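Local coordinates for protein biotin transporter BioY (Lactococcus lactis subsp. cremoris, PDB 4DVE) that binds biotin within the membrane, probably as the S component of an energy-coupling factor ABC transporter, at residues N127-G130 / E131-V135; I149-S152 / F153-I157; L179-V182 / I183-L187. All coordinates share one frame; numbering follows the deposited sequence.

Overall arrangement
The three local contacts mark different levels of two membrane-spanning helices. Interactions 1 and 2 lie near the start and the end of helix 128-155, their centres 31 Å apart. Interaction 3 belongs to helix 170-189, with its centre 11 Å from that of interaction 1, and the two touch: Glu131 OE2 and Arg185 NH1 form a 2.8 Å salt bridge, while Val181 CG2 packs on Leu132 CA at 3.6 Å. Interaction 2 stands apart from interaction 3, on the opposite side of the chain's centre, with nearest atoms about 22 Å apart. Bound biotin lies about 9 Å from the side chain of Leu151 and about 12 Å from that of Thr180, so neither touches it.

Interaction 1 of 3, residues N127-G130 / E131-V135; sequences NWFG and ELIIV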
ATOM      1  N   ASN A 127     -15.810 -14.373   2.158  1.00 54.39           N
ATOM      2  CA  ASN A 127     -16.125 -13.074   2.727  1.00 53.34           C
ATOM      3  C   ASN A 127     -15.299 -11.936   2.080  1.00 49.00           C
ATOM      4  O   ASN A 127     -14.407 -11.365   2.695  1.00 45.55           O
ATOM      5  CB  ASN A 127     -15.918 -13.120   4.243  1.00 53.96           C
ATOM      6  CG  ASN A 127     -16.483 -11.904   4.946  1.00 55.16           C
ATOM      7  OD1 ASN A 127     -17.190 -11.088   4.340  1.00 53.89           O
ATOM      8  ND2 ASN A 127     -16.185 -11.783   6.234  1.00 54.50           N
ATOM      9  N   TRP A 128     -15.613 -11.631   0.825  1.00 48.08           N
ATOM     10  CA  TRP A 128     -14.895 -10.616   0.070  1.00 46.47           C
ATOM     11  C   TRP A 128     -15.237  -9.229   0.599  1.00 44.98           C
ATOM     12  O   TRP A 128     -14.421  -8.311   0.483  1.00 41.89           O
ATOM     13  CB  TRP A 128     -15.175 -10.753  -1.434  1.00 47.44           C
ATOM     14  CG  TRP A 128     -16.604 -10.509  -1.853  1.00 51.24           C
ATOM     15  CD1 TRP A 128     -17.564 -11.453  -2.203  1.00 55.93           C
ATOM     16  CD2 TRP A 128     -17.278  -9.203  -1.999  1.00 52.55           C
ATOM     17  NE1 TRP A 128     -18.758 -10.839  -2.529  1.00 57.50           N
ATOM     18  CE2 TRP A 128     -18.638  -9.485  -2.433  1.00 57.98           C
ATOM     19  CE3 TRP A 128     -16.889  -7.879  -1.816  1.00 53.82           C
ATOM     20  CZ2 TRP A 128     -19.558  -8.469  -2.661  1.00 59.67           C
ATOM     21  CZ3 TRP A 128     -17.819  -6.869  -2.053  1.00 55.38           C
ATOM     22  CH2 TRP A 128     -19.122  -7.159  -2.463  1.00 57.05           C
ATOM     23  N   PHE A 129     -16.413  -9.070   1.214  1.00 45.49           N
ATOM     24  CA  PHE A 129     -16.773  -7.777   1.805  1.00 46.71           C
ATOM     25  C   PHE A 129     -15.962  -7.494   3.076  1.00 45.95           C
ATOM     26  O   PHE A 129     -15.496  -6.369   3.253  1.00 42.28           O
ATOM     27  CB  PHE A 129     -18.278  -7.612   2.080  1.00 49.62           C
ATOM     28  CG  PHE A 129     -18.661  -6.187   2.410  1.00 49.15           C
ATOM     29  CD1 PHE A 129     -18.459  -5.170   1.482  1.00 48.59           C
ATOM     30  CD2 PHE A 129     -19.193  -5.858   3.650  1.00 49.52           C
ATOM     31  CE1 PHE A 129     -18.789  -3.849   1.772  1.00 47.75           C
ATOM     32  CE2 PHE A 129     -19.514  -4.542   3.951  1.00 48.75           C
ATOM     33  CZ  PHE A 129     -19.314  -3.533   3.012  1.00 47.00           C
ATOM     34  N   GLY A 130     -15.810  -8.502   3.943  1.00 45.64           N
ATOM     35  CA  GLY A 130     -14.851  -8.442   5.055  1.00 44.86           C
ATOM     36  C   GLY A 130     -13.438  -8.041   4.603  1.00 42.27           C
ATOM     37  O   GLY A 130     -12.807  -7.160   5.188  1.00 40.41           O
ATOM     38  N   GLU A 131     -12.952  -8.656   3.538  1.00 40.16           N
ATOM     39  CA  GLU A 131     -11.638  -8.319   3.022  1.00 38.73           C
ATOM     40  C   GLU A 131     -11.576  -6.843   2.595  1.00 38.31           C
ATOM     41  O   GLU A 131     -10.589  -6.146   2.896  1.00 37.95           O
ATOM     42  CB  GLU A 131     -11.262  -9.224   1.841  1.00 37.96           C
ATOM     43  CG  GLU A 131      -9.873  -8.972   1.240  1.00 36.22           C
ATOM     44  CD  GLU A 131      -9.246 -10.238   0.660  1.00 38.47           C
ATOM     45  OE1 GLU A 131      -8.102 -10.195   0.131  1.00 38.66           O
ATOM     46  OE2 GLU A 131      -9.901 -11.299   0.730  1.00 40.47           O
ATOM     47  N   LEU A 132     -12.621  -6.382   1.908  1.00 38.15           N
ATOM     48  CA  LEU A 132     -12.696  -5.001   1.429  1.00 38.63           C
ATOM     49  C   LEU A 132     -12.666  -4.013   2.607  1.00 38.26           C
ATOM     50  O   LEU A 132     -11.998  -2.990   2.547  1.00 35.59           O
ATOM     51  CB  LEU A 132     -13.947  -4.764   0.555  1.00 39.26           C
ATOM     52  CG  LEU A 132     -14.171  -3.327   0.042  1.00 40.84           C
ATOM     53  CD1 LEU A 132     -12.958  -2.785  -0.723  1.00 37.03           C
ATOM     54  CD2 LEU A 132     -15.440  -3.232  -0.815  1.00 42.21           C
ATOM     55  N   ILE A 133     -13.371  -4.346   3.679  1.00 40.42           N
ATOM     56  CA  ILE A 133     -13.384  -3.480   4.839  1.00 41.05           C
ATOM     57  C   ILE A 133     -11.999  -3.410   5.501  1.00 37.94           C
ATOM     58  O   ILE A 133     -11.571  -2.335   5.903  1.00 35.25           O
ATOM     59  CB  ILE A 133     -14.474  -3.891   5.845  1.00 44.52           C
ATOM     60  CG1 ILE A 133     -15.875  -3.726   5.213  1.00 47.58           C
ATOM     61  CG2 ILE A 133     -14.332  -3.091   7.140  1.00 45.03           C
ATOM     62  CD1 ILE A 133     -16.121  -2.383   4.520  1.00 49.43           C
ATOM     63  N   ILE A 134     -11.308  -4.544   5.609  1.00 37.47           N
ATOM     64  CA  ILE A 134      -9.924  -4.563   6.128  1.00 36.50           C
ATOM     65  C   ILE A 134      -8.994  -3.720   5.248  1.00 34.16           C
ATOM     66  O   ILE A 134      -8.174  -2.911   5.752  1.00 34.90           O
ATOM     67  CB  ILE A 134      -9.394  -6.014   6.284  1.00 37.44           C
ATOM     68  CG1 ILE A 134     -10.198  -6.747   7.362  1.00 40.80           C
ATOM     69  CG2 ILE A 134      -7.891  -6.046   6.619  1.00 33.67           C
ATOM     70  CD1 ILE A 134     -10.099  -8.269   7.231  1.00 43.37           C
ATOM     71  N   VAL A 135      -9.136  -3.858   3.936  1.00 32.80           N
ATOM     72  CA  VAL A 135      -8.313  -3.082   3.022  1.00 32.30           C
ATOM     73  C   VAL A 135      -8.627  -1.583   3.157  1.00 32.99           C
ATOM     74  O   VAL A 135      -7.723  -0.760   3.214  1.00 32.13           O
ATOM     75  CB  VAL A 135      -8.438  -3.567   1.553  1.00 32.64           C
ATOM     76  CG1 VAL A 135      -7.749  -2.580   0.597  1.00 30.72           C
ATOM     77  CG2 VAL A 135      -7.846  -4.980   1.408  1.00 32.14           C
TER
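Phe129 and Ile133, one helical turn apart, make the main side-chain contact. The CG1 branch of Ile133 sits over one face of the Phe129 ring, offset toward its rim, in a CH-pi contact 4.2 Å from CG1 to the ring centroid, and Ile133 CD1 reaches 3.7 Å from Phe129 CZ. The ring is brought there because Phe129 CG stands opposite its own backbone N (chi1 -168°), which carries the aromatic group forward along the helix although the bond from CA to CB points away. Leu132 CD2 comes obliquely to the same ring, 4.3 Å from Phe129 CD1. Beneath them run alpha-helical bonds: Leu132 N to Trp128 O and Ile133 N to Phe129 O, each 3.0 Å. Asn127 is the N-cap that opens helix 128-155, a predicted membrane-spanning helix of this S component, which packs on helix 170-189. Its OD1 accepts from Gly130 N at 3.0 Å, with the donor well above the amide plane (61° out of it), while its backbone O takes Glu131 N at 3.2 Å. Gly130 leaves room for this cap, since a side chain there would run into Asn127 ND2. Farther out, Asn127 N bonds to Ser125 OG. Glu131, buried, divides its carboxylate between two arginines of helix 170-189, OE1 to Arg188 and OE2 to Arg185, and both salt bridges probably favour its charged form.

Interaction 2 of 3, residues I149-S152 / F153-I157; sequences IWLS and FQSNI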
ATOM      1  N   ILE A 149      -2.129  14.051   9.058  1.00 35.08           N
ATOM      2  CA  ILE A 149      -1.502  14.589  10.267  1.00 36.86           C
ATOM      3  C   ILE A 149      -0.096  15.088   9.985  1.00 37.13           C
ATOM      4  O   ILE A 149       0.305  16.205  10.396  1.00 36.60           O
ATOM      5  CB  ILE A 149      -1.515  13.556  11.402  1.00 41.14           C
ATOM      6  CG1 ILE A 149      -2.947  13.315  11.852  1.00 42.91           C
ATOM      7  CG2 ILE A 149      -0.706  14.013  12.623  1.00 41.74           C
ATOM      8  CD1 ILE A 149      -3.047  12.063  12.698  1.00 49.38           C
ATOM      9  N   TRP A 150       0.665  14.280   9.277  1.00 34.59           N
ATOM     10  CA  TRP A 150       2.014  14.657   8.904  1.00 36.88           C
ATOM     11  C   TRP A 150       2.030  15.915   8.068  1.00 35.69           C
ATOM     12  O   TRP A 150       2.796  16.839   8.338  1.00 34.57           O
ATOM     13  CB  TRP A 150       2.653  13.531   8.137  1.00 38.54           C
ATOM     14  CG  TRP A 150       4.042  13.813   7.672  1.00 41.63           C
ATOM     15  CD1 TRP A 150       4.456  14.611   6.612  1.00 42.52           C
ATOM     16  CD2 TRP A 150       5.255  13.218   8.193  1.00 50.86           C
ATOM     17  NE1 TRP A 150       5.818  14.599   6.486  1.00 43.77           N
ATOM     18  CE2 TRP A 150       6.358  13.765   7.398  1.00 51.07           C
ATOM     19  CE3 TRP A 150       5.538  12.299   9.202  1.00 53.58           C
ATOM     20  CZ2 TRP A 150       7.679  13.392   7.626  1.00 56.88           C
ATOM     21  CZ3 TRP A 150       6.875  11.935   9.425  1.00 56.98           C
ATOM     22  CH2 TRP A 150       7.920  12.473   8.658  1.00 56.95           C
ATOM     23  N   LEU A 151       1.160  15.957   7.066  1.00 33.47           N
ATOM     24  CA  LEU A 151       0.999  17.131   6.236  1.00 35.01           C
ATOM     25  C   LEU A 151       0.743  18.411   7.040  1.00 35.24           C
ATOM     26  O   LEU A 151       1.376  19.431   6.796  1.00 35.94           O
ATOM     27  CB  LEU A 151      -0.123  16.909   5.225  1.00 33.02           C
ATOM     28  CG  LEU A 151      -0.456  18.083   4.309  1.00 34.46           C
ATOM     29  CD1 LEU A 151       0.720  18.461   3.394  1.00 33.52           C
ATOM     30  CD2 LEU A 151      -1.752  17.765   3.568  1.00 32.56           C
ATOM     31  N   SER A 152      -0.195  18.339   7.974  1.00 35.42           N
ATOM     32  CA  SER A 152      -0.524  19.447   8.859  1.00 38.87           C
ATOM     33  C   SER A 152       0.735  19.987   9.547  1.00 39.45           C
ATOM     34  O   SER A 152       1.007  21.191   9.540  1.00 41.00           O
ATOM     35  CB  SER A 152      -1.540  18.980   9.912  1.00 38.43           C
ATOM     36  OG  SER A 152      -1.870  20.045  10.767  1.00 43.74           O
ATOM     37  N   PHE A 153       1.517  19.079  10.112  1.00 41.27           N
ATOM     38  CA  PHE A 153       2.747  19.467  10.793  1.00 46.57           C
ATOM     39  C   PHE A 153       3.797  19.959   9.821  1.00 43.73           C
ATOM     40  O   PHE A 153       4.374  20.989  10.039  1.00 43.75           O
ATOM     41  CB  PHE A 153       3.303  18.331  11.670  1.00 50.76           C
ATOM     42  CG  PHE A 153       2.619  18.212  13.006  1.00 57.71           C
ATOM     43  CD1 PHE A 153       2.969  19.059  14.059  1.00 64.67           C
ATOM     44  CD2 PHE A 153       1.633  17.258  13.224  1.00 62.26           C
ATOM     45  CE1 PHE A 153       2.336  18.952  15.290  1.00 67.71           C
ATOM     46  CE2 PHE A 153       0.999  17.147  14.453  1.00 64.01           C
ATOM     47  CZ  PHE A 153       1.353  17.992  15.486  1.00 66.86           C
ATOM     48  N   GLN A 154       4.067  19.258   8.734  1.00 42.55           N
ATOM     49  CA  GLN A 154       5.225  19.698   7.930  1.00 44.38           C
ATOM     50  C   GLN A 154       4.950  20.896   7.026  1.00 41.99           C
ATOM     51  O   GLN A 154       5.866  21.610   6.696  1.00 41.95           O
ATOM     52  CB  GLN A 154       5.949  18.541   7.213  1.00 46.82           C
ATOM     53  CG  GLN A 154       5.513  18.216   5.826  1.00 48.90           C
ATOM     54  CD  GLN A 154       5.915  19.212   4.763  1.00 46.12           C
ATOM     55  OE1 GLN A 154       7.074  19.559   4.572  1.00 50.40           O
ATOM     56  NE2 GLN A 154       4.950  19.622   4.029  1.00 45.11           N
ATOM     57  N   SER A 155       3.706  21.114   6.618  1.00 39.35           N
ATOM     58  CA  SER A 155       3.389  22.256   5.789  1.00 41.03           C
ATOM     59  C   SER A 155       2.775  23.395   6.603  1.00 40.08           C
ATOM     60  O   SER A 155       2.405  24.402   6.051  1.00 42.11           O
ATOM     61  CB  SER A 155       2.445  21.862   4.662  1.00 41.79           C
ATOM     62  OG  SER A 155       3.171  21.051   3.767  1.00 47.87           O
ATOM     63  N   ASN A 156       2.674  23.204   7.910  1.00 40.45           N
ATOM     64  CA  ASN A 156       2.134  24.196   8.830  1.00 41.01           C
ATOM     65  C   ASN A 156       0.768  24.657   8.349  1.00 40.98           C
ATOM     66  O   ASN A 156       0.540  25.846   8.102  1.00 40.46           O
ATOM     67  CB  ASN A 156       3.088  25.383   8.994  1.00 41.94           C
ATOM     68  CG  ASN A 156       2.555  26.430   9.960  1.00 43.57           C
ATOM     69  OD1 ASN A 156       1.815  26.090  10.878  1.00 43.39           O
ATOM     70  ND2 ASN A 156       2.903  27.700   9.739  1.00 41.45           N
ATOM     71  N   ILE A 157      -0.129  23.702   8.173  1.00 40.32           N
ATOM     72  CA  ILE A 157      -1.508  24.041   7.897  1.00 43.42           C
ATOM     73  C   ILE A 157      -2.418  23.433   8.955  1.00 41.95           C
ATOM     74  O   ILE A 157      -2.084  22.396   9.529  1.00 40.13           O
ATOM     75  CB  ILE A 157      -1.937  23.638   6.473  1.00 45.31           C
ATOM     76  CG1 ILE A 157      -1.971  22.150   6.293  1.00 45.04           C
ATOM     77  CG2 ILE A 157      -1.002  24.235   5.415  1.00 48.70           C
ATOM     78  CD1 ILE A 157      -3.036  21.771   5.295  1.00 45.68           C
TER
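The helical bonds run from Phe153 N to Ile149 O and Gln154 N to Trp150 O on through Ser155 N to Leu151 O, after which Asn156 takes positive phi (53°). Ser152 then carries the ending twice over. Its backbone O accepts Ile157 N at 3.1 Å, on a lone pair in the carbonyl plane, and its OG donates to Ile157 O at 2.7 Å, almost straight out from that carbonyl. With chi1 at -180°, OG lies beside its own carbonyl carbon, on the flank of the helix where Ile157 O comes to meet it. The six-to-one backbone bond and the positive phi at Asn156 are consistent with a Schellman motif closing the transmembrane helix before helix 159-165. An alanine at Ser152 would remove the hydroxyl, and Ile157 O would probably lose this donor and the chain after the helix one of its ties. Along the other flanks, Ile149 and Phe153 lie side by side, CG2 of the isoleucine 4.0 Å from CE2 of the ring. Gln154 crosses Trp150 with its CG 3.7 Å from the indole NE1; that indole N-H is spent on Gly97 O. Leu151 CD1 lies 4.0 Å from Ser155 CB, and the leucine also rests on Ile44 and Pro98 in loops and on Ser162 of helix 159-165.

Interaction 3 of 3, residues L179-V182 / I183-L187; sequences LTVV and IVRRL
Leu179 O receives Ile183 N at 2.8 Å in a nearly straight bond (167°), and the side chain of Ile183 closes over the same oxygen, its CG1 coming within 3.2 Å of Leu179 O. One residue on, Val184 N bonds to Thr180 O at 2.9 Å, while Val184 CG1 lies 4.1 Å from Thr180 CG2, the two side chains meeting at a slant. Thr180 OG1 looks back along the helix to Lys176 O, and the residue packs on Met53, Met56 and Met57 of helix 52-80. The two arginines meet their valines in different ways. The stem of Arg185 runs beside Val181, its exact path being less sure; besides its salt bridge to Glu131, the residue gives NH1 to Ile122 O and NH2 to Ser125 O. Arg186 is extended from CG to NE and lies alongside Val182, whose CG1 sits 3.9 Å from CZ, over the centre of one guanidinium face. These contacts belong to helix 170-189, which here packs against both helix 128-155 and helix 52-80. Chemically, Val181 covers the stem of Arg185, while its guanidinium is held by Glu131, Ile122 O and Ser125 O, probably leaving the buried carboxylate balanced; Arg186, exposed and with a methyl group over one flat side, probably keeps its guanidinium N-H groups accessible to solvent.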
ATOM      1  N   LEU A 179     -10.682  -2.650  -6.430  1.00 41.44           N
ATOM      2  CA  LEU A 179      -9.902  -3.365  -7.451  1.00 43.84           C
ATOM      3  C   LEU A 179      -8.884  -4.289  -6.788  1.00 42.63           C
ATOM      4  O   LEU A 179      -8.597  -5.380  -7.307  1.00 40.14           O
ATOM      5  CB  LEU A 179      -9.180  -2.387  -8.392  1.00 44.94           C
ATOM      6  CG  LEU A 179     -10.076  -1.666  -9.403  1.00 51.60           C
ATOM      7  CD1 LEU A 179      -9.344  -0.484 -10.047  1.00 50.95           C
ATOM      8  CD2 LEU A 179     -10.559  -2.662 -10.458  1.00 53.00           C
ATOM      9  N   THR A 180      -8.319  -3.833  -5.663  1.00 39.42           N
ATOM     10  CA  THR A 180      -7.412  -4.668  -4.861  1.00 39.02           C
ATOM     11  C   THR A 180      -8.073  -5.994  -4.463  1.00 38.02           C
ATOM     12  O   THR A 180      -7.516  -7.068  -4.698  1.00 37.57           O
ATOM     13  CB  THR A 180      -6.889  -3.933  -3.605  1.00 37.15           C
ATOM     14  OG1 THR A 180      -5.971  -2.892  -3.998  1.00 36.20           O
ATOM     15  CG2 THR A 180      -6.180  -4.914  -2.643  1.00 36.03           C
ATOM     16  N   VAL A 181      -9.266  -5.924  -3.892  1.00 39.33           N
ATOM     17  CA  VAL A 181      -9.953  -7.138  -3.452  1.00 41.72           C
ATOM     18  C   VAL A 181     -10.261  -8.051  -4.649  1.00 45.58           C
ATOM     19  O   VAL A 181      -9.956  -9.259  -4.609  1.00 43.58           O
ATOM     20  CB  VAL A 181     -11.191  -6.835  -2.599  1.00 43.77           C
ATOM     21  CG1 VAL A 181     -11.929  -8.136  -2.195  1.00 44.54           C
ATOM     22  CG2 VAL A 181     -10.768  -6.039  -1.369  1.00 41.51           C
ATOM     23  N   VAL A 182     -10.804  -7.472  -5.726  1.00 45.60           N
ATOM     24  CA  VAL A 182     -11.108  -8.248  -6.940  1.00 47.64           C
ATOM     25  C   VAL A 182      -9.849  -8.943  -7.494  1.00 46.95           C
ATOM     26  O   VAL A 182      -9.846 -10.162  -7.724  1.00 44.52           O
ATOM     27  CB  VAL A 182     -11.720  -7.364  -8.061  1.00 49.68           C
ATOM     28  CG1 VAL A 182     -11.906  -8.179  -9.335  1.00 53.72           C
ATOM     29  CG2 VAL A 182     -13.059  -6.764  -7.618  1.00 49.80           C
ATOM     30  N   ILE A 183      -8.784  -8.170  -7.697  1.00 45.95           N
ATOM     31  CA  ILE A 183      -7.532  -8.702  -8.242  1.00 45.62           C
ATOM     32  C   ILE A 183      -6.893  -9.771  -7.335  1.00 44.63           C
ATOM     33  O   ILE A 183      -6.574 -10.887  -7.809  1.00 43.98           O
ATOM     34  CB  ILE A 183      -6.535  -7.588  -8.558  1.00 46.37           C
ATOM     35  CG1 ILE A 183      -7.028  -6.754  -9.747  1.00 51.22           C
ATOM     36  CG2 ILE A 183      -5.151  -8.134  -8.888  1.00 45.23           C
ATOM     37  CD1 ILE A 183      -6.294  -5.415  -9.855  1.00 49.30           C
ATOM     38  N   VAL A 184      -6.747  -9.473  -6.042  1.00 41.93           N
ATOM     39  CA  VAL A 184      -6.083 -10.425  -5.165  1.00 42.83           C
ATOM     40  C   VAL A 184      -6.893 -11.708  -4.950  1.00 44.89           C
ATOM     41  O   VAL A 184      -6.290 -12.789  -4.921  1.00 42.98           O
ATOM     42  CB  VAL A 184      -5.547  -9.860  -3.824  1.00 42.68           C
ATOM     43  CG1 VAL A 184      -4.885  -8.501  -4.012  1.00 41.18           C
ATOM     44  CG2 VAL A 184      -6.617  -9.843  -2.773  1.00 49.37           C
ATOM     45  N   ARG A 185      -8.220 -11.613  -4.824  1.00 46.97           N
ATOM     46  CA  ARG A 185      -9.048 -12.823  -4.626  1.00 50.66           C
ATOM     47  C   ARG A 185      -8.948 -13.734  -5.861  1.00 53.39           C
ATOM     48  O   ARG A 185      -8.848 -14.953  -5.722  1.00 56.48           O
ATOM     49  CB  ARG A 185     -10.538 -12.543  -4.341  1.00 51.38           C
ATOM     50  CG  ARG A 185     -10.899 -11.483  -3.325  1.00 54.16           C
ATOM     51  CD  ARG A 185     -11.234 -11.903  -1.912  1.00 51.58           C
ATOM     52  NE  ARG A 185     -12.182 -12.967  -1.823  1.00 53.19           N
ATOM     53  CZ  ARG A 185     -12.459 -13.622  -0.703  1.00 52.66           C
ATOM     54  NH1 ARG A 185     -11.896 -13.293   0.463  1.00 48.68           N
ATOM     55  NH2 ARG A 185     -13.316 -14.620  -0.751  1.00 57.15           N
ATOM     56  N   ARG A 186      -8.979 -13.146  -7.060  1.00 53.42           N
ATOM     57  CA  ARG A 186      -8.702 -13.898  -8.293  1.00 56.12           C
ATOM     58  C   ARG A 186      -7.328 -14.567  -8.307  1.00 52.71           C
ATOM     59  O   ARG A 186      -7.217 -15.761  -8.614  1.00 52.55           O
ATOM     60  CB  ARG A 186      -8.820 -13.026  -9.547  1.00 61.09           C
ATOM     61  CG  ARG A 186     -10.148 -13.142 -10.252  1.00 71.26           C
ATOM     62  CD  ARG A 186     -10.330 -12.026 -11.269  1.00 78.66           C
ATOM     63  NE  ARG A 186     -11.746 -11.751 -11.521  1.00 84.84           N
ATOM     64  CZ  ARG A 186     -12.205 -10.748 -12.266  1.00 88.12           C
ATOM     65  NH1 ARG A 186     -11.365  -9.890 -12.850  1.00 87.39           N
ATOM     66  NH2 ARG A 186     -13.520 -10.601 -12.425  1.00 91.79           N
ATOM     67  N   LEU A 187      -6.281 -13.803  -8.029  1.00 48.52           N
ATOM     68  CA  LEU A 187      -4.936 -14.371  -7.969  1.00 48.95           C
ATOM     69  C   LEU A 187      -4.818 -15.518  -6.963  1.00 50.62           C
ATOM     70  O   LEU A 187      -4.092 -16.471  -7.217  1.00 50.06           O
ATOM     71  CB  LEU A 187      -3.876 -13.326  -7.685  1.00 46.57           C
ATOM     72  CG  LEU A 187      -3.588 -12.369  -8.839  1.00 48.08           C
ATOM     73  CD1 LEU A 187      -2.598 -11.319  -8.341  1.00 42.99           C
ATOM     74  CD2 LEU A 187      -3.075 -13.065 -10.110  1.00 47.46           C
TER